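PDB 1Q1R: putidaredoxin reductase from Pseudomonas putida, which transfers electrons from NADH through its bound FAD to putidaredoxin, the ferredoxin that supplies the cytochrome P450cam monooxygenase. Local coordinates for residues Trp328-Val341 / Val377-Ile390. Residues are numbered along the deposited sequence; the frame is centred on the assembly and turned at random.
With FAD (flavin-adenine dinucleotide), chain C.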
loop_
_atom_site.group_PDB
_atom_site.type_symbol
_atom_site.label_atom_id
_atom_site.label_comp_id
_atom_site.label_asym_id
_atom_site.label_seq_id
_atom_site.Cartn_x
_atom_site.Cartn_y
_atom_site.Cartn_z
ATOM N N TRP A 328 6.157 -8.327 1.466
ATOM C CA TRP A 328 7.159 -7.279 1.598
ATOM C C TRP A 328 6.718 -6.000 0.911
ATOM O O TRP A 328 5.760 -5.992 0.129
ATOM C CB TRP A 328 8.516 -7.724 1.028
ATOM C CG TRP A 328 8.574 -7.869 -0.467
ATOM C CD1 TRP A 328 8.162 -8.940 -1.202
ATOM C CD2 TRP A 328 9.084 -6.908 -1.405
ATOM N NE1 TRP A 328 8.386 -8.711 -2.540
ATOM C CE2 TRP A 328 8.949 -7.470 -2.692
ATOM C CE3 TRP A 328 9.641 -5.626 -1.280
ATOM C CZ2 TRP A 328 9.351 -6.796 -3.854
ATOM C CZ3 TRP A 328 10.041 -4.954 -2.432
ATOM C CH2 TRP A 328 9.892 -5.542 -3.704
ATOM N N PHE A 329 7.407 -4.913 1.233
ATOM C CA PHE A 329 7.119 -3.623 0.630
ATOM C C PHE A 329 8.318 -2.723 0.876
ATOM O O PHE A 329 9.268 -3.116 1.559
ATOM C CB PHE A 329 5.826 -3.026 1.206
ATOM C CG PHE A 329 5.966 -2.450 2.581
ATOM C CD1 PHE A 329 6.264 -1.101 2.757
ATOM C CD2 PHE A 329 5.783 -3.248 3.705
ATOM C CE1 PHE A 329 6.374 -0.553 4.033
ATOM C CE2 PHE A 329 5.891 -2.711 4.987
ATOM C CZ PHE A 329 6.188 -1.360 5.151
ATOM N N TRP A 330 8.287 -1.531 0.300
ATOM C CA TRP A 330 9.390 -0.604 0.449
ATOM C C TRP A 330 8.877 0.812 0.629
ATOM O O TRP A 330 7.689 1.087 0.456
ATOM C CB TRP A 330 10.304 -0.671 -0.783
ATOM C CG TRP A 330 9.771 0.065 -2.000
ATOM C CD1 TRP A 330 10.098 1.331 -2.402
ATOM C CD2 TRP A 330 8.822 -0.426 -2.957
ATOM N NE1 TRP A 330 9.413 1.658 -3.553
ATOM C CE2 TRP A 330 8.623 0.599 -3.914
ATOM C CE3 TRP A 330 8.119 -1.632 -3.099
ATOM C CZ2 TRP A 330 7.752 0.454 -5.003
ATOM C CZ3 TRP A 330 7.252 -1.776 -4.184
ATOM C CH2 TRP A 330 7.077 -0.736 -5.121
ATOM N N SER A 331 9.793 1.701 0.989
ATOM C CA SER A 331 9.490 3.107 1.185
ATOM C C SER A 331 10.746 3.874 0.817
ATOM O O SER A 331 11.860 3.409 1.068
ATOM C CB SER A 331 9.114 3.380 2.646
ATOM O OG SER A 331 8.887 4.763 2.870
ATOM N N ASP A 332 10.568 5.034 0.199
ATOM C CA ASP A 332 11.693 5.873 -0.192
ATOM C C ASP A 332 11.549 7.196 0.533
ATOM O O ASP A 332 10.588 7.931 0.309
ATOM C CB ASP A 332 11.690 6.136 -1.701
ATOM C CG ASP A 332 12.030 4.904 -2.516
ATOM O OD1 ASP A 332 11.961 4.988 -3.765
ATOM O OD2 ASP A 332 12.371 3.858 -1.916
ATOM N N GLN A 333 12.502 7.488 1.406
ATOM C CA GLN A 333 12.502 8.729 2.165
ATOM C C GLN A 333 13.933 9.260 2.169
ATOM O O GLN A 333 14.859 8.549 2.559
ATOM C CB GLN A 333 12.029 8.467 3.597
ATOM C CG GLN A 333 10.591 7.960 3.697
ATOM C CD GLN A 333 10.238 7.511 5.103
ATOM O OE1 GLN A 333 10.602 8.162 6.084
ATOM N NE2 GLN A 333 9.513 6.404 5.207
ATOM N N TYR A 334 14.108 10.499 1.722
ATOM C CA TYR A 334 15.427 11.117 1.664
ATOM C C TYR A 334 16.448 10.189 1.007
ATOM O O TYR A 334 17.543 9.985 1.531
ATOM C CB TYR A 334 15.906 11.493 3.071
ATOM C CG TYR A 334 14.910 12.310 3.861
ATOM C CD1 TYR A 334 14.274 11.776 4.981
ATOM C CD2 TYR A 334 14.597 13.615 3.485
ATOM C CE1 TYR A 334 13.346 12.524 5.711
ATOM C CE2 TYR A 334 13.669 14.369 4.204
ATOM C CZ TYR A 334 13.051 13.819 5.314
ATOM O OH TYR A 334 12.147 14.569 6.031
ATOM N N GLU A 335 16.082 9.624 -0.137
ATOM C CA GLU A 335 16.964 8.730 -0.889
ATOM C C GLU A 335 17.451 7.511 -0.107
ATOM O O GLU A 335 18.436 6.881 -0.491
ATOM C CB GLU A 335 18.180 9.502 -1.418
ATOM C CG GLU A 335 17.849 10.583 -2.442
ATOM C CD GLU A 335 19.072 11.387 -2.854
ATOM O OE1 GLU A 335 20.020 10.798 -3.415
ATOM O OE2 GLU A 335 19.088 12.614 -2.612
ATOM N N ILE A 336 16.772 7.187 0.987
ATOM C CA ILE A 336 17.141 6.032 1.797
ATOM C C ILE A 336 16.362 4.807 1.321
ATOM O O ILE A 336 15.146 4.864 1.148
ATOM C CB ILE A 336 16.827 6.275 3.286
ATOM C CG1 ILE A 336 17.725 7.384 3.828
ATOM C CG2 ILE A 336 17.013 4.988 4.078
ATOM C CD1 ILE A 336 17.442 7.746 5.271
ATOM N N GLY A 337 17.071 3.706 1.098
ATOM C CA GLY A 337 16.420 2.490 0.644
ATOM C C GLY A 337 15.807 1.713 1.791
ATOM O O GLY A 337 16.491 0.959 2.485
ATOM N N LEU A 338 14.509 1.900 1.994
ATOM C CA LEU A 338 13.796 1.214 3.060
ATOM C C LEU A 338 13.021 0.032 2.489
ATOM O O LEU A 338 12.116 0.211 1.673
ATOM C CB LEU A 338 12.836 2.189 3.740
ATOM C CG LEU A 338 13.514 3.467 4.255
ATOM C CD1 LEU A 338 12.481 4.541 4.567
ATOM C CD2 LEU A 338 14.334 3.127 5.485
ATOM N N LYS A 339 13.388 -1.176 2.907
ATOM C CA LYS A 339 12.712 -2.378 2.434
ATOM C C LYS A 339 12.321 -3.243 3.623
ATOM O O LYS A 339 13.154 -3.583 4.465
ATOM C CB LYS A 339 13.613 -3.154 1.470
ATOM C CG LYS A 339 14.108 -2.307 0.306
ATOM C CD LYS A 339 14.815 -3.137 -0.754
ATOM C CE LYS A 339 13.828 -3.958 -1.570
ATOM N NZ LYS A 339 14.508 -4.742 -2.650
ATOM N N MET A 340 11.042 -3.591 3.684
ATOM C CA MET A 340 10.513 -4.384 4.779
ATOM C C MET A 340 9.968 -5.724 4.292
ATOM O O MET A 340 9.260 -5.783 3.285
ATOM C CB MET A 340 9.389 -3.606 5.476
ATOM C CG MET A 340 9.776 -2.228 6.044
ATOM S SD MET A 340 10.324 -0.941 4.861
ATOM C CE MET A 340 11.950 -0.525 5.567
ATOM N N VAL A 341 10.303 -6.797 5.004
ATOM C CA VAL A 341 9.808 -8.127 4.654
ATOM C C VAL A 341 9.174 -8.793 5.873
ATOM O O VAL A 341 9.690 -8.693 6.986
ATOM C CB VAL A 341 10.932 -9.044 4.106
ATOM C CG1 VAL A 341 12.066 -9.154 5.111
ATOM C CG2 VAL A 341 10.365 -10.420 3.795
ATOM N N VAL A 377 17.476 -1.054 6.159
ATOM C CA VAL A 377 17.716 0.333 5.777
ATOM C C VAL A 377 19.029 0.394 5.008
ATOM O O VAL A 377 20.110 0.269 5.587
ATOM C CB VAL A 377 17.797 1.236 7.024
ATOM C CG1 VAL A 377 18.205 2.642 6.626
ATOM C CG2 VAL A 377 16.451 1.245 7.734
ATOM N N ASN A 378 18.919 0.590 3.696
ATOM C CA ASN A 378 20.074 0.636 2.804
ATOM C C ASN A 378 20.851 -0.678 2.834
ATOM O O ASN A 378 22.076 -0.685 2.754
ATOM C CB ASN A 378 21.011 1.800 3.152
ATOM C CG ASN A 378 20.467 3.150 2.695
ATOM O OD1 ASN A 378 19.764 3.244 1.683
ATOM N ND2 ASN A 378 20.807 4.202 3.429
ATOM N N ARG A 379 20.130 -1.789 2.945
ATOM C CA ARG A 379 20.756 -3.109 2.953
ATOM C C ARG A 379 19.987 -4.079 2.061
ATOM O O ARG A 379 19.320 -5.000 2.535
ATOM C CB ARG A 379 20.843 -3.643 4.382
ATOM C CG ARG A 379 21.826 -2.860 5.226
ATOM C CD ARG A 379 22.339 -3.674 6.388
ATOM N NE ARG A 379 23.364 -2.944 7.121
ATOM C CZ ARG A 379 24.054 -3.440 8.143
ATOM N NH1 ARG A 379 23.833 -4.683 8.567
ATOM N NH2 ARG A 379 24.964 -2.685 8.744
ATOM N N PRO A 380 20.088 -3.882 0.739
ATOM C CA PRO A 380 19.412 -4.715 -0.258
ATOM C C PRO A 380 19.767 -6.200 -0.209
ATOM O O PRO A 380 18.911 -7.052 -0.438
ATOM C CB PRO A 380 19.806 -4.050 -1.578
ATOM C CG PRO A 380 21.153 -3.470 -1.284
ATOM C CD PRO A 380 20.945 -2.874 0.086
ATOM N N VAL A 381 21.025 -6.514 0.090
ATOM C CA VAL A 381 21.433 -7.911 0.148
ATOM C C VAL A 381 20.844 -8.609 1.367
ATOM O O VAL A 381 20.275 -9.700 1.249
ATOM C CB VAL A 381 22.971 -8.054 0.169
ATOM C CG1 VAL A 381 23.352 -9.529 0.241
ATOM C CG2 VAL A 381 23.564 -7.418 -1.085
ATOM N N GLU A 382 20.966 -7.990 2.537
ATOM C CA GLU A 382 20.410 -8.604 3.734
ATOM C C GLU A 382 18.890 -8.681 3.606
ATOM O O GLU A 382 18.250 -9.532 4.223
ATOM C CB GLU A 382 20.816 -7.826 4.994
ATOM C CG GLU A 382 22.334 -7.725 5.180
ATOM C CD GLU A 382 22.755 -7.429 6.613
ATOM O OE1 GLU A 382 22.021 -6.714 7.330
ATOM O OE2 GLU A 382 23.841 -7.904 7.018
ATOM N N PHE A 383 18.308 -7.801 2.796
ATOM C CA PHE A 383 16.862 -7.838 2.594
ATOM C C PHE A 383 16.518 -9.109 1.812
ATOM O O PHE A 383 15.657 -9.894 2.213
ATOM C CB PHE A 383 16.386 -6.612 1.810
ATOM C CG PHE A 383 14.932 -6.671 1.442
ATOM C CD1 PHE A 383 13.950 -6.603 2.426
ATOM C CD2 PHE A 383 14.544 -6.846 0.118
ATOM C CE1 PHE A 383 12.601 -6.715 2.099
ATOM C CE2 PHE A 383 13.198 -6.959 -0.222
ATOM C CZ PHE A 383 12.226 -6.895 0.773
ATOM N N ASN A 384 17.196 -9.310 0.690
ATOM C CA ASN A 384 16.954 -10.497 -0.123
ATOM C C ASN A 384 17.218 -11.760 0.693
ATOM O O ASN A 384 16.456 -12.725 0.629
ATOM C CB ASN A 384 17.843 -10.472 -1.366
ATOM C CG ASN A 384 17.288 -9.580 -2.462
ATOM O OD1 ASN A 384 18.009 -9.181 -3.380
ATOM N ND2 ASN A 384 15.997 -9.279 -2.382
ATOM N N GLN A 385 18.290 -11.751 1.476
ATOM C CA GLN A 385 18.615 -12.910 2.297
ATOM C C GLN A 385 17.546 -13.132 3.362
ATOM O O GLN A 385 17.223 -14.272 3.694
ATOM C CB GLN A 385 19.987 -12.728 2.955
ATOM C CG GLN A 385 21.121 -12.608 1.953
ATOM C CD GLN A 385 22.452 -12.287 2.602
ATOM O OE1 GLN A 385 22.564 -11.338 3.378
ATOM N NE2 GLN A 385 23.476 -13.073 2.277
ATOM N N SER A 386 16.991 -12.043 3.886
ATOM C CA SER A 386 15.962 -12.139 4.916
ATOM C C SER A 386 14.657 -12.725 4.381
ATOM O O SER A 386 13.923 -13.380 5.120
ATOM C CB SER A 386 15.701 -10.768 5.546
ATOM O OG SER A 386 16.841 -10.315 6.261
ATOM N N LYS A 387 14.365 -12.486 3.105
ATOM C CA LYS A 387 13.151 -13.030 2.497
ATOM C C LYS A 387 13.205 -14.545 2.596
ATOM O O LYS A 387 12.217 -15.201 2.921
ATOM C CB LYS A 387 13.058 -12.662 1.015
ATOM C CG LYS A 387 12.628 -11.250 0.700
ATOM C CD LYS A 387 12.513 -11.117 -0.814
ATOM C CE LYS A 387 11.856 -9.823 -1.236
ATOM N NZ LYS A 387 11.779 -9.743 -2.724
ATOM N N GLN A 388 14.378 -15.089 2.298
ATOM C CA GLN A 388 14.605 -16.525 2.340
ATOM C C GLN A 388 14.386 -17.071 3.752
ATOM O O GLN A 388 13.762 -18.116 3.934
ATOM C CB GLN A 388 16.031 -16.819 1.866
ATOM C CG GLN A 388 16.394 -18.287 1.789
ATOM C CD GLN A 388 17.834 -18.505 1.352
ATOM O OE1 GLN A 388 18.274 -19.642 1.162
ATOM N NE2 GLN A 388 18.579 -17.411 1.193
ATOM N N ILE A 389 14.903 -16.360 4.750
ATOM C CA ILE A 389 14.761 -16.775 6.144
ATOM C C ILE A 389 13.289 -16.867 6.557
ATOM O O ILE A 389 12.881 -17.820 7.228
ATOM C CB ILE A 389 15.497 -15.787 7.093
ATOM C CG1 ILE A 389 17.006 -15.880 6.868
ATOM C CG2 ILE A 389 15.160 -16.092 8.551
ATOM C CD1 ILE A 389 17.803 -14.754 7.504
ATOM N N ILE A 390 12.497 -15.880 6.149
ATOM C CA ILE A 390 11.076 -15.843 6.485
ATOM C C ILE A 390 10.268 -16.855 5.682
ATOM O O ILE A 390 9.523 -17.656 6.247
ATOM C CB ILE A 390 10.467 -14.437 6.226
ATOM C CG1 ILE A 390 11.254 -13.372 6.987
ATOM C CG2 ILE A 390 9.002 -14.414 6.643
ATOM C CD1 ILE A 390 11.301 -13.593 8.474
HETATM P PA FAD C . -6.431 0.713 -6.054
HETATM O O1A FAD C . -7.201 1.498 -5.061
HETATM O O2A FAD C . -5.149 1.264 -6.550
HETATM O O5B FAD C . -7.358 0.401 -7.322
HETATM C C5B FAD C . -8.754 0.111 -7.185
HETATM C C4B FAD C . -9.529 0.882 -8.268
HETATM O O4B FAD C . -10.882 0.320 -8.410
HETATM C C3B FAD C . -9.724 2.351 -7.864
HETATM O O3B FAD C . -9.621 3.178 -9.031
HETATM C C2B FAD C . -11.144 2.380 -7.354
HETATM O O2B FAD C . -11.704 3.687 -7.514
HETATM C C1B FAD C . -11.821 1.412 -8.302
HETATM N N9A FAD C . -13.171 0.966 -7.859
HETATM C C8A FAD C . -13.537 0.614 -6.613
HETATM N N7A FAD C . -14.838 0.296 -6.615
HETATM C C5A FAD C . -15.292 0.444 -7.856
HETATM C C6A FAD C . -16.541 0.270 -8.455
HETATM N N6A FAD C . -17.587 -0.118 -7.729
HETATM N N1A FAD C . -16.680 0.508 -9.784
HETATM C C2A FAD C . -15.638 0.910 -10.525
HETATM N N3A FAD C . -14.432 1.086 -9.967
HETATM C C4A FAD C . -14.237 0.861 -8.645
HETATM N N1 FAD C . 3.064 0.062 -2.155
HETATM C C2 FAD C . 4.370 -0.443 -2.109
HETATM O O2 FAD C . 4.559 -1.658 -2.103
HETATM N N3 FAD C . 5.456 0.450 -2.083
HETATM C C4 FAD C . 5.229 1.846 -2.110
HETATM O O4 FAD C . 6.189 2.613 -2.132
HETATM C C4X FAD C . 3.918 2.350 -2.153
HETATM N N5 FAD C . 3.688 3.692 -2.232
HETATM C C5X FAD C . 2.431 4.211 -2.349
HETATM C C6 FAD C . 2.242 5.605 -2.457
HETATM C C7 FAD C . 0.942 6.141 -2.603
HETATM C C7M FAD C . 0.760 7.668 -2.683
HETATM C C8 FAD C . -0.178 5.271 -2.650
HETATM C C8M FAD C . -1.603 5.814 -2.834
HETATM C C9 FAD C . 0.013 3.882 -2.541
HETATM C C9A FAD C . 1.311 3.348 -2.389
HETATM N N10 FAD C . 1.524 1.946 -2.293
HETATM C C10 FAD C . 2.839 1.450 -2.180
HETATM C "C1'" FAD C . 0.366 1.001 -2.299
HETATM C "C2'" FAD C . 0.213 0.341 -3.672
HETATM O "O2'" FAD C . 0.255 1.353 -4.684
HETATM C "C3'" FAD C . -1.109 -0.443 -3.764
HETATM O "O3'" FAD C . -1.175 -1.378 -2.679
HETATM C "C4'" FAD C . -1.203 -1.193 -5.099
HETATM O "O4'" FAD C . -1.129 -0.259 -6.179
HETATM C "C5'" FAD C . -2.512 -1.993 -5.227
HETATM O "O5'" FAD C . -3.658 -1.142 -5.395
HETATM P P FAD C . -5.059 -1.809 -5.847
HETATM O O1P FAD C . -5.056 -1.934 -7.319
HETATM O O2P FAD C . -5.252 -3.039 -5.046
HETATM O O3P FAD C . -6.178 -0.735 -5.367
HETATM O O HOH W 1 20.969 6.722 1.705
HETATM O O HOH W 2 17.250 -1.728 2.433
HETATM O O HOH W 3 17.015 -6.191 -2.366
#
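F383, on the first turn of helix 380-390, sets its ring against K339, with V341 at CE1 and W328 at CZ, all from the β-hairpin 328-341, whose two strands join through a type I' turn from Q333 to I336. Hairpin and helix belong to the C-terminal domain of this glutathione reductase-fold flavoenzyme. K339 covers one face of the F383 ring: CB sits over its centre, 3.6 Å from the centroid, a CH-pi contact. A bend at chi3 (74°) folds the K339 chain back, laying CE against the CD2-CE2 side of the ring. V341 CB lies 3.5 Å from F383 CE1, and F383 turns its edge to the face of W328 in an offset edge-to-face pair, with planes at 63°. The five-membered ring of W328 is also met over a face by K387, whose extended chain brings NZ to 3.8 Å from the centroid, a cation-pi contact. V341 CG1 faces S386 CB, while CG2 rests on K387 CG, with I390 CG1 farther off.

V377 ends strand 370-377, the hairpin's neighbour in an antiparallel sheet; N378 follows it, and R379 at the N-cap leads into the helix. L338 and V377 form a non-hydrogen-bonded pair. Beyond it, N378 N donates to G337 O in a nearly straight bond (2.7 Å), and G337 N donates to N378 OD1 from above the carbonyl plane. On the other hairpin strand, W330 turns one indole face to the pyrimidine end of the flavin, FAD N3 lying 3.3 Å above the indole plane. Near the helix start, one water accepts from K339 NZ and donates to P380 O at 2.8 Å.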